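Emp47p (form2) (Saccharomyces cerevisiae, PDB 2A6Z) takes part in the secretion of glycoproteins as a calcium-independent cargo receptor with a legume-lectin-like carbohydrate recognition domain, and is required for Emp46p to leave the endoplasmic reticulum. Local coordinates at residues P14-T19 / G37-T42; F63-T68 / F214-F219. All blocks are in the same frame, centred on the assembly; numbering follows the deposited sequence. Where two conformers were deposited one is given.

Contact 1. Residues P14-T19 / G37-T42; sequences PDLINT and GRIVLT
Leu16 and Gly37 meet through backbone atoms: Gly37 CA directs a C-H at Leu16 O over 3.3 Å, with an angle of 160° at the hydrogen, a nearly straight CA-H...O contact. Ile17 O lies close to the same CA, and the CA atoms of Ile17 and Gly37 are 3.8 Å apart. Gly37 has a positive phi, a backbone shape in which a beta carbon would press on the preceding carbonyl oxygen.

The Leu16 side chain reaches in the direction of the strand. Its CG is anti to the carbonyl carbon (chi1 -64°), CB rests near Gly37 O, and the CD1 branch does the distal touching. Leu16 CD1 is 3.6 Å from Ile39 N and 3.7 Å from Ile39 CG1, with Ile39 CD1 a little farther off; the two side chains cross at a slant. Leu16 also packs on Pro23, and Ile39 on Leu34.

No direct hydrogen bond joins the two segments. Water 1 spans them instead: it accepts from Gly37 N at 2.8 Å and lies 2.7 Å from Thr19 O, within hydrogen-bonding distance. Behind this first shell the loop is shaped by its own bonds. Thr19 N donates to Leu16 O at 2.9 Å, closing a type I turn, so this oxygen serves both the turn and the glycine C-H. Asp15 OD2 accepts from Ile17 N at 3.1 Å, the donor lying 44° out of the carboxylate plane.

Beyond these bonds, Arg38 NE forms a salt bridge with Glu212 and NH1 bonds to Glu36 O. An Asx turn overlapping a type I beta turn, packed against the start of a short strand, places the N-terminal loop against the sheet near its border, in a lectin beta sandwich.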
ATOM      1  N   PRO A  14     -15.040   0.077   1.630  1.00  9.49           N
ATOM      2  CA  PRO A  14     -15.722   0.468   2.862  1.00  9.65           C
ATOM      3  C   PRO A  14     -15.298  -0.454   4.014  1.00  9.09           C
ATOM      4  O   PRO A  14     -14.989  -1.624   3.806  1.00 10.53           O
ATOM      5  CB  PRO A  14     -17.192   0.234   2.515  1.00 12.21           C
ATOM      6  CG  PRO A  14     -17.290   0.395   1.024  1.00 15.00           C
ATOM      7  CD  PRO A  14     -15.990  -0.252   0.518  1.00 11.67           C
ATOM      8  N   ASP A  15     -15.331   0.176   5.203  1.00  9.15           N
ATOM      9  CA  ASP A  15     -14.943  -0.497   6.439  1.00  9.73           C
ATOM     10  C   ASP A  15     -15.486  -1.902   6.476  1.00 10.04           C
ATOM     11  O   ASP A  15     -16.706  -2.128   6.313  1.00 10.69           O
ATOM     12  CB  ASP A  15     -15.469   0.290   7.615  1.00 10.68           C
ATOM     13  CG  ASP A  15     -14.952  -0.183   8.946  1.00 13.37           C
ATOM     14  OD1 ASP A  15     -15.150   0.606   9.876  1.00 27.03           O
ATOM     15  OD2 ASP A  15     -14.490  -1.311   9.123  1.00 12.48           O
ATOM     16  N   LEU A  16     -14.606  -2.900   6.612  1.00 10.23           N
ATOM     17  CA  LEU A  16     -14.948  -4.317   6.494  1.00 10.20           C
ATOM     18  C   LEU A  16     -15.562  -4.881   7.766  1.00 11.28           C
ATOM     19  O   LEU A  16     -15.862  -6.100   7.788  1.00 12.53           O
ATOM     20  CB  LEU A  16     -13.685  -5.112   6.081  1.00 10.45           C
ATOM     21  CG  LEU A  16     -13.116  -4.770   4.694  1.00  9.77           C
ATOM     22  CD1 LEU A  16     -11.723  -5.326   4.648  1.00 12.75           C
ATOM     23  CD2 LEU A  16     -14.051  -5.347   3.639  1.00 13.23           C
ATOM     24  N   ILE A  17     -15.761  -4.107   8.779  1.00 11.44           N
ATOM     25  CA  ILE A  17     -16.151  -4.611  10.100  1.00 14.46           C
ATOM     26  C   ILE A  17     -17.301  -5.593  10.097  1.00 16.54           C
ATOM     27  O   ILE A  17     -17.320  -6.619  10.770  1.00 19.74           O
ATOM     28  CB  ILE A  17     -16.403  -3.430  11.070  1.00 15.33           C
ATOM     29  CG1 ILE A  17     -16.552  -3.943  12.518  1.00 20.42           C
ATOM     30  CG2 ILE A  17     -17.540  -2.523  10.633  1.00 16.04           C
ATOM     31  CD1 ILE A  17     -16.457  -2.856  13.526  1.00 21.43           C
ATOM     32  N   ASN A  18     -18.297  -5.353   9.262  1.00 18.18           N
ATOM     33  CA  ASN A  18     -19.430  -6.327   9.303  1.00 19.22           C
ATOM     34  C   ASN A  18     -19.605  -6.887   7.927  1.00 16.22           C
ATOM     35  O   ASN A  18     -20.691  -7.351   7.559  1.00 23.30           O
ATOM     36  CB  ASN A  18     -20.639  -5.566   9.851  1.00 31.12           C
ATOM     37  CG  ASN A  18     -20.616  -5.406  11.362  1.00 37.92           C
ATOM     38  OD1 ASN A  18     -20.237  -6.282  12.145  1.00 38.14           O
ATOM     39  ND2 ASN A  18     -21.043  -4.239  11.845  1.00 52.99           N
ATOM     40  N   THR A  19     -18.582  -6.877   7.087  1.00 14.63           N
ATOM     41  CA  THR A  19     -18.705  -7.311   5.708  1.00 15.01           C
ATOM     42  C   THR A  19     -18.473  -8.775   5.545  1.00 15.30           C
ATOM     43  O   THR A  19     -17.522  -9.360   6.081  1.00 19.27           O
ATOM     44  CB  THR A  19     -17.656  -6.522   4.895  1.00 14.41           C
ATOM     45  OG1 THR A  19     -18.015  -5.116   5.022  1.00 19.23           O
ATOM     46  CG2 THR A  19     -17.645  -6.950   3.463  1.00 16.63           C
ATOM     47  N   GLY A  37     -14.160  -9.076   9.871  1.00 16.38           N
ATOM     48  CA  GLY A  37     -13.911  -7.648   9.883  1.00 15.42           C
ATOM     49  C   GLY A  37     -12.687  -7.164   9.180  1.00 12.45           C
ATOM     50  O   GLY A  37     -12.395  -5.952   9.296  1.00 12.72           O
ATOM     51  N   ARG A  38     -11.962  -7.995   8.443  1.00 12.02           N
ATOM     52  CA  ARG A  38     -10.742  -7.485   7.815  1.00 10.64           C
ATOM     53  C   ARG A  38     -10.298  -8.460   6.752  1.00  9.95           C
ATOM     54  O   ARG A  38     -10.620  -9.653   6.794  1.00 13.44           O
ATOM     55  CB  ARG A  38      -9.621  -7.349   8.878  1.00 12.56           C
ATOM     56  CG  ARG A  38      -9.236  -8.712   9.455  1.00 17.02           C
ATOM     57  CD  ARG A  38      -9.194  -8.749  10.949  1.00 17.00           C
ATOM     58  NE  ARG A  38      -8.603  -9.977  11.441  1.00 20.97           N
ATOM     59  CZ  ARG A  38      -9.103 -11.182  11.596  1.00 31.96           C
ATOM     60  NH1 ARG A  38     -10.357 -11.440  11.269  1.00 40.27           N
ATOM     61  NH2 ARG A  38      -8.351 -12.163  12.078  1.00 53.94           N
ATOM     62  N   ILE A  39      -9.511  -7.975   5.778  1.00  9.24           N
ATOM     63  CA  ILE A  39      -8.865  -8.847   4.804  1.00  8.78           C
ATOM     64  C   ILE A  39      -7.466  -9.137   5.295  1.00  8.84           C
ATOM     65  O   ILE A  39      -6.652  -8.226   5.528  1.00 10.09           O
ATOM     66  CB  ILE A  39      -8.917  -8.282   3.375  1.00  9.74           C
ATOM     67  CG1 ILE A  39     -10.359  -8.302   2.855  1.00 10.70           C
ATOM     68  CG2 ILE A  39      -7.932  -9.014   2.449  1.00 10.43           C
ATOM     69  CD1 ILE A  39     -10.568  -7.544   1.550  1.00 12.43           C
ATOM     70  N   VAL A  40      -7.190 -10.426   5.483  1.00  9.10           N
ATOM     71  CA  VAL A  40      -5.882 -10.884   5.940  1.00  9.26           C
ATOM     72  C   VAL A  40      -5.044 -11.225   4.740  1.00  9.03           C
ATOM     73  O   VAL A  40      -5.425 -12.092   3.962  1.00 11.07           O
ATOM     74  CB  VAL A  40      -6.045 -12.101   6.857  1.00 10.21           C
ATOM     75  CG1 VAL A  40      -4.687 -12.604   7.272  1.00 10.97           C
ATOM     76  CG2 VAL A  40      -6.889 -11.764   8.075  1.00 11.02           C
ATOM     77  N   LEU A  41      -3.896 -10.542   4.597  1.00  8.44           N
ATOM     78  CA  LEU A  41      -3.042 -10.775   3.466  1.00  8.49           C
ATOM     79  C   LEU A  41      -2.107 -11.958   3.690  1.00  8.37           C
ATOM     80  O   LEU A  41      -1.760 -12.651   2.743  1.00 10.31           O
ATOM     81  CB  LEU A  41      -2.227  -9.506   3.146  1.00  8.52           C
ATOM     82  CG  LEU A  41      -3.105  -8.299   2.749  1.00  8.62           C
ATOM     83  CD1 LEU A  41      -2.203  -7.069   2.600  1.00  9.96           C
ATOM     84  CD2 LEU A  41      -3.884  -8.547   1.501  1.00 11.32           C
ATOM     85  N   THR A  42      -1.622 -12.086   4.947  1.00  9.08           N
ATOM     86  CA  THR A  42      -0.623 -13.157   5.236  1.00  9.66           C
ATOM     87  C   THR A  42      -1.091 -14.001   6.355  1.00 10.27           C
ATOM     88  O   THR A  42      -0.749 -13.820   7.501  1.00 12.13           O
ATOM     89  CB  THR A  42       0.756 -12.470   5.511  1.00  8.13           C
ATOM     90  OG1 THR A  42       0.699 -11.517   6.606  1.00  8.25           O
ATOM     91  CG2 THR A  42       1.292 -11.808   4.259  1.00  8.68           C
TER
HETATM   92  O   HOH W   1     -16.455  -9.869   8.485  1.00 32.03           O

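Contact 2. Residues F63-T68 / F214-F219; sequences FTMEWT and FKMQFF
Thr64 pairs with Phe219, Glu66 with Gln217 and Thr68 with Lys215 as antiparallel hydrogen-bonded pairs; Met65-Phe218 and Trp67-Met216 are the non-hydrogen-bonded pairs between them. The strand axes approach to 4.7 Å and their directions differ by 173°. Six backbone bonds join the strands, represented by Glu66 N to Gln217 O at 2.8 Å. At one end Thr68 N donates to Lys215 O while Thr68 O accepts from Phe214 N, so two residues face one: a classic beta bulge.

On the face of Met65 and Trp67, Met216 CG in the conformer given sits over the centre of the tryptophan six-membered ring, 3.5 Å from its centroid, a CH-pi contact. Met216 CG is anti to the backbone N (chi1 -178°), the torsion that carries it over this ring. In the same conformer Met216 SD follows at 4.9 Å from that centroid, a Met-aromatic contact. Phe218 has Thr64 O over one face and, in the conformer given, Met65 CG at 3.7 Å from its CD1. The planes of Phe63 and Phe218 are 2° apart, yet the centroids are 5.5 Å apart and the rings barely overlap; Phe63 CB meets Phe218 CZ at 3.6 Å.

The other face is more polar. Glu66 CD approaches Phe219 CE2 at 3.8 Å, and water 3 links Glu66 OE1 to Gln217 NE2. Glu66 OE2 is held by Arg160 and Ser2. Water 2 joins Glu66 O to Thr68 OG1, with a weak further bond to Lys215 O.

Strand 153-164 flanks strand 63-72, bonding to Phe63, Met65 and Trp67. The N-terminal loop borders strand 210-220, where Leu13 bonds to Met216. Across the sandwich, Phe57, Phe84, Phe86 and Ile195 of the opposing sheet pack against the aromatic face.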
ATOM      1  N   PHE A  63      -5.926  13.741  -5.838  1.00  6.74           N
ATOM      2  CA  PHE A  63      -6.631  12.643  -5.175  1.00  6.54           C
ATOM      3  C   PHE A  63      -5.957  12.367  -3.832  1.00  6.34           C
ATOM      4  O   PHE A  63      -4.859  12.769  -3.556  1.00  6.92           O
ATOM      5  CB  PHE A  63      -6.616  11.361  -6.063  1.00  8.65           C
ATOM      6  CG  PHE A  63      -5.267  10.720  -6.224  1.00  8.71           C
ATOM      7  CD1 PHE A  63      -4.858   9.703  -5.351  1.00 14.00           C
ATOM      8  CD2 PHE A  63      -4.414  11.124  -7.217  1.00  8.21           C
ATOM      9  CE1 PHE A  63      -3.625   9.147  -5.478  1.00 15.93           C
ATOM     10  CE2 PHE A  63      -3.139  10.559  -7.355  1.00  8.64           C
ATOM     11  CZ  PHE A  63      -2.733   9.582  -6.468  1.00 10.83           C
ATOM     12  N   THR A  64      -6.714  11.563  -3.049  1.00  6.99           N
ATOM     13  CA  THR A  64      -6.273  11.080  -1.756  1.00  8.05           C
ATOM     14  C   THR A  64      -6.578   9.575  -1.694  1.00  7.06           C
ATOM     15  O   THR A  64      -7.679   9.134  -2.102  1.00  8.21           O
ATOM     16  CB  THR A  64      -7.058  11.730  -0.638  1.00  8.21           C
ATOM     17  OG1 THR A  64      -6.874  13.144  -0.695  1.00  8.96           O
ATOM     18  CG2 THR A  64      -6.627  11.276   0.740  1.00  9.80           C
ATOM     19  N   MET A  65      -5.648   8.794  -1.149  1.00  8.14           N
ATOM     20  CA  MET A  65      -5.858   7.403  -0.803  1.00  8.23           C
ATOM     21  C   MET A  65      -5.558   7.231   0.681  1.00  7.08           C
ATOM     22  O   MET A  65      -4.432   7.552   1.109  1.00  8.60           O
ATOM     23  CB  MET A  65      -4.951   6.516  -1.596  1.00 12.83           C
ATOM     24  CG  MET A  65      -4.940   6.456  -3.096  0.53  8.27           C
ATOM     25  SD  MET A  65      -3.699   5.572  -4.086  0.53  9.36           S
ATOM     26  CE  MET A  65      -2.206   6.387  -3.509  0.53 11.43           C
ATOM     27  N   GLU A  66      -6.497   6.693   1.464  1.00  7.13           N
ATOM     28  CA  GLU A  66      -6.284   6.427   2.884  1.00  7.02           C
ATOM     29  C   GLU A  66      -6.420   4.949   3.121  1.00  6.52           C
ATOM     30  O   GLU A  66      -7.512   4.368   2.927  1.00  7.87           O
ATOM     31  CB  GLU A  66      -7.291   7.182   3.739  1.00  7.88           C
ATOM     32  CG  GLU A  66      -7.192   8.677   3.650  1.00  9.96           C
ATOM     33  CD  GLU A  66      -8.153   9.493   4.417  1.00  9.17           C
ATOM     34  OE1 GLU A  66      -9.051   8.909   5.079  1.00 13.55           O
ATOM     35  OE2 GLU A  66      -8.039  10.732   4.400  1.00 11.68           O
ATOM     36  N   TRP A  67      -5.351   4.320   3.584  1.00  6.36           N
ATOM     37  CA  TRP A  67      -5.345   2.867   3.920  1.00  6.13           C
ATOM     38  C   TRP A  67      -5.327   2.711   5.411  1.00  5.72           C
ATOM     39  O   TRP A  67      -4.469   3.285   6.093  1.00  6.69           O
ATOM     40  CB  TRP A  67      -4.083   2.238   3.324  1.00  6.92           C
ATOM     41  CG  TRP A  67      -4.052   2.021   1.870  1.00  6.83           C
ATOM     42  CD1 TRP A  67      -3.448   2.773   0.917  1.00  8.16           C
ATOM     43  CD2 TRP A  67      -4.662   0.910   1.149  1.00  7.00           C
ATOM     44  NE1 TRP A  67      -3.641   2.223  -0.340  1.00  8.57           N
ATOM     45  CE2 TRP A  67      -4.365   1.078  -0.205  1.00  8.23           C
ATOM     46  CE3 TRP A  67      -5.405  -0.208   1.596  1.00  8.03           C
ATOM     47  CZ2 TRP A  67      -4.800   0.158  -1.186  1.00  8.43           C
ATOM     48  CZ3 TRP A  67      -5.825  -1.095   0.590  1.00  9.11           C
ATOM     49  CH2 TRP A  67      -5.524  -0.891  -0.745  1.00  9.37           C
ATOM     50  N   THR A  68      -6.221   1.859   5.918  1.00  6.54           N
ATOM     51  CA  THR A  68      -6.261   1.535   7.337  1.00  6.79           C
ATOM     52  C   THR A  68      -5.839   0.038   7.468  1.00  6.46           C
ATOM     53  O   THR A  68      -6.536  -0.837   6.943  1.00  7.32           O
ATOM     54  CB  THR A  68      -7.675   1.747   7.901  1.00  7.22           C
ATOM     55  OG1 THR A  68      -8.075   3.095   7.705  1.00  8.64           O
ATOM     56  CG2 THR A  68      -7.687   1.475   9.395  1.00  9.37           C
ATOM     57  N   PHE A 214      -8.313  -3.114   7.071  1.00  7.32           N
ATOM     58  CA  PHE A 214      -9.648  -2.821   7.596  1.00  7.36           C
ATOM     59  C   PHE A 214     -10.509  -2.007   6.613  1.00  8.04           C
ATOM     60  O   PHE A 214     -11.747  -2.136   6.630  1.00  9.03           O
ATOM     61  CB  PHE A 214      -9.518  -2.036   8.882  1.00  8.50           C
ATOM     62  CG  PHE A 214      -9.127  -2.746  10.131  1.00  8.35           C
ATOM     63  CD1 PHE A 214      -9.357  -2.157  11.385  1.00  9.52           C
ATOM     64  CD2 PHE A 214      -8.556  -4.019  10.131  1.00 10.61           C
ATOM     65  CE1 PHE A 214      -9.040  -2.773  12.576  1.00 10.58           C
ATOM     66  CE2 PHE A 214      -8.244  -4.652  11.336  1.00 10.82           C
ATOM     67  CZ  PHE A 214      -8.500  -4.064  12.533  1.00 11.00           C
ATOM     68  N   LYS A 215      -9.900  -1.086   5.861  1.00  7.67           N
ATOM     69  CA  LYS A 215     -10.660  -0.060   5.132  1.00  7.68           C
ATOM     70  C   LYS A 215      -9.716   0.608   4.176  1.00  7.03           C
ATOM     71  O   LYS A 215      -8.493   0.748   4.497  1.00  7.59           O
ATOM     72  CB  LYS A 215     -11.188   0.974   6.147  1.00  9.57           C
ATOM     73  CG  LYS A 215     -12.078   2.076   5.597  1.00 10.01           C
ATOM     74  CD  LYS A 215     -12.673   2.924   6.677  1.00 12.76           C
ATOM     75  CE  LYS A 215     -11.724   3.791   7.448  1.00 19.73           C
ATOM     76  NZ  LYS A 215     -12.508   4.755   8.264  1.00 27.03           N
ATOM     77  N   MET A 216     -10.236   1.112   3.071  1.00  7.32           N
ATOM     78  CA  MET A 216      -9.476   2.020   2.219  1.00  7.24           C
ATOM     79  C   MET A 216     -10.480   3.027   1.677  1.00  7.61           C
ATOM     80  O   MET A 216     -11.560   2.658   1.242  1.00  7.92           O
ATOM     81  CB  MET A 216      -8.766   1.257   1.083  1.00  7.92           C
ATOM     82  CG  MET A 216      -7.890   2.084   0.132  0.54  7.71           C
ATOM     83  SD  MET A 216      -9.009   2.553  -1.225  0.54  6.59           S
ATOM     84  CE  MET A 216      -7.912   3.594  -2.198  0.54  9.74           C
ATOM     85  N   GLN A 217     -10.116   4.300   1.707  1.00  7.41           N
ATOM     86  CA  GLN A 217     -10.971   5.317   1.171  1.00  8.65           C
ATOM     87  C   GLN A 217     -10.203   6.119   0.139  1.00  8.69           C
ATOM     88  O   GLN A 217      -9.056   6.533   0.360  1.00 11.22           O
ATOM     89  CB  GLN A 217     -11.527   6.232   2.259  1.00 10.91           C
ATOM     90  CG  GLN A 217     -12.513   5.349   3.048  1.00 12.77           C
ATOM     91  CD  GLN A 217     -13.332   6.199   3.997  1.00 15.34           C
ATOM     92  OE1 GLN A 217     -14.570   6.235   3.887  1.00 18.65           O
ATOM     93  NE2 GLN A 217     -12.649   6.878   4.915  1.00 14.20           N
ATOM     94  N   PHE A 218     -10.838   6.353  -0.998  1.00  7.89           N
ATOM     95  CA  PHE A 218     -10.303   7.154  -2.080  1.00  7.52           C
ATOM     96  C   PHE A 218     -11.140   8.408  -2.203  1.00  7.29           C
ATOM     97  O   PHE A 218     -12.381   8.289  -2.225  1.00  8.24           O
ATOM     98  CB  PHE A 218     -10.355   6.313  -3.380  1.00  8.94           C
ATOM     99  CG  PHE A 218      -9.538   6.939  -4.493  1.00 10.45           C
ATOM    100  CD1 PHE A 218      -8.242   6.501  -4.722  1.00 14.75           C
ATOM    101  CD2 PHE A 218     -10.021   7.946  -5.284  1.00 13.15           C
ATOM    102  CE1 PHE A 218      -7.455   7.047  -5.723  1.00 16.84           C
ATOM    103  CE2 PHE A 218      -9.245   8.486  -6.326  1.00 15.30           C
ATOM    104  CZ  PHE A 218      -7.953   8.031  -6.529  1.00 15.84           C
ATOM    105  N   PHE A 219     -10.504   9.555  -2.299  1.00  7.86           N
ATOM    106  CA  PHE A 219     -11.204  10.837  -2.497  1.00  7.72           C
ATOM    107  C   PHE A 219     -10.667  11.532  -3.714  1.00  8.63           C
ATOM    108  O   PHE A 219      -9.467  11.518  -4.010  1.00  8.79           O
ATOM    109  CB  PHE A 219     -11.038  11.776  -1.280  1.00  8.44           C
ATOM    110  CG  PHE A 219     -11.430  11.166   0.046  1.00  8.81           C
ATOM    111  CD1 PHE A 219     -12.653  11.466   0.622  1.00 10.02           C
ATOM    112  CD2 PHE A 219     -10.584  10.310   0.735  1.00  9.62           C
ATOM    113  CE1 PHE A 219     -13.066  10.922   1.843  1.00 10.67           C
ATOM    114  CE2 PHE A 219     -10.992   9.755   1.936  1.00  9.82           C
ATOM    115  CZ  PHE A 219     -12.223  10.028   2.542  1.00 10.96           C
TER
HETATM  116  O   HOH W   2      -8.971   4.040   5.337  1.00  9.06           O
HETATM  117  O   HOH W   3     -10.056   6.566   5.801  1.00 12.21           O

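Overall arrangement
The contacts come in series along the chain, contact 1 closing before contact 2 opens, and their centres lie about 14 Å apart. Both reach the same seven-stranded sheet, in which strand 210-220 runs between strand 38-40 and strand 63-72. Contact 2 is an internal strand pairing of that sheet, its centre about 10 Å from the chain centre; that of contact 1 is about 15 Å from it, with strand 38-40 next to the outermost strand 33-35. They touch directly: Leu16 N is 3.0 Å from Phe214 O, a probable hydrogen bond, and Arg38 CB packs on Phe214 CD2 at 3.7 Å. The N-terminal loop thereby joins a strand near the C-terminal end, within one legume-like lectin domain.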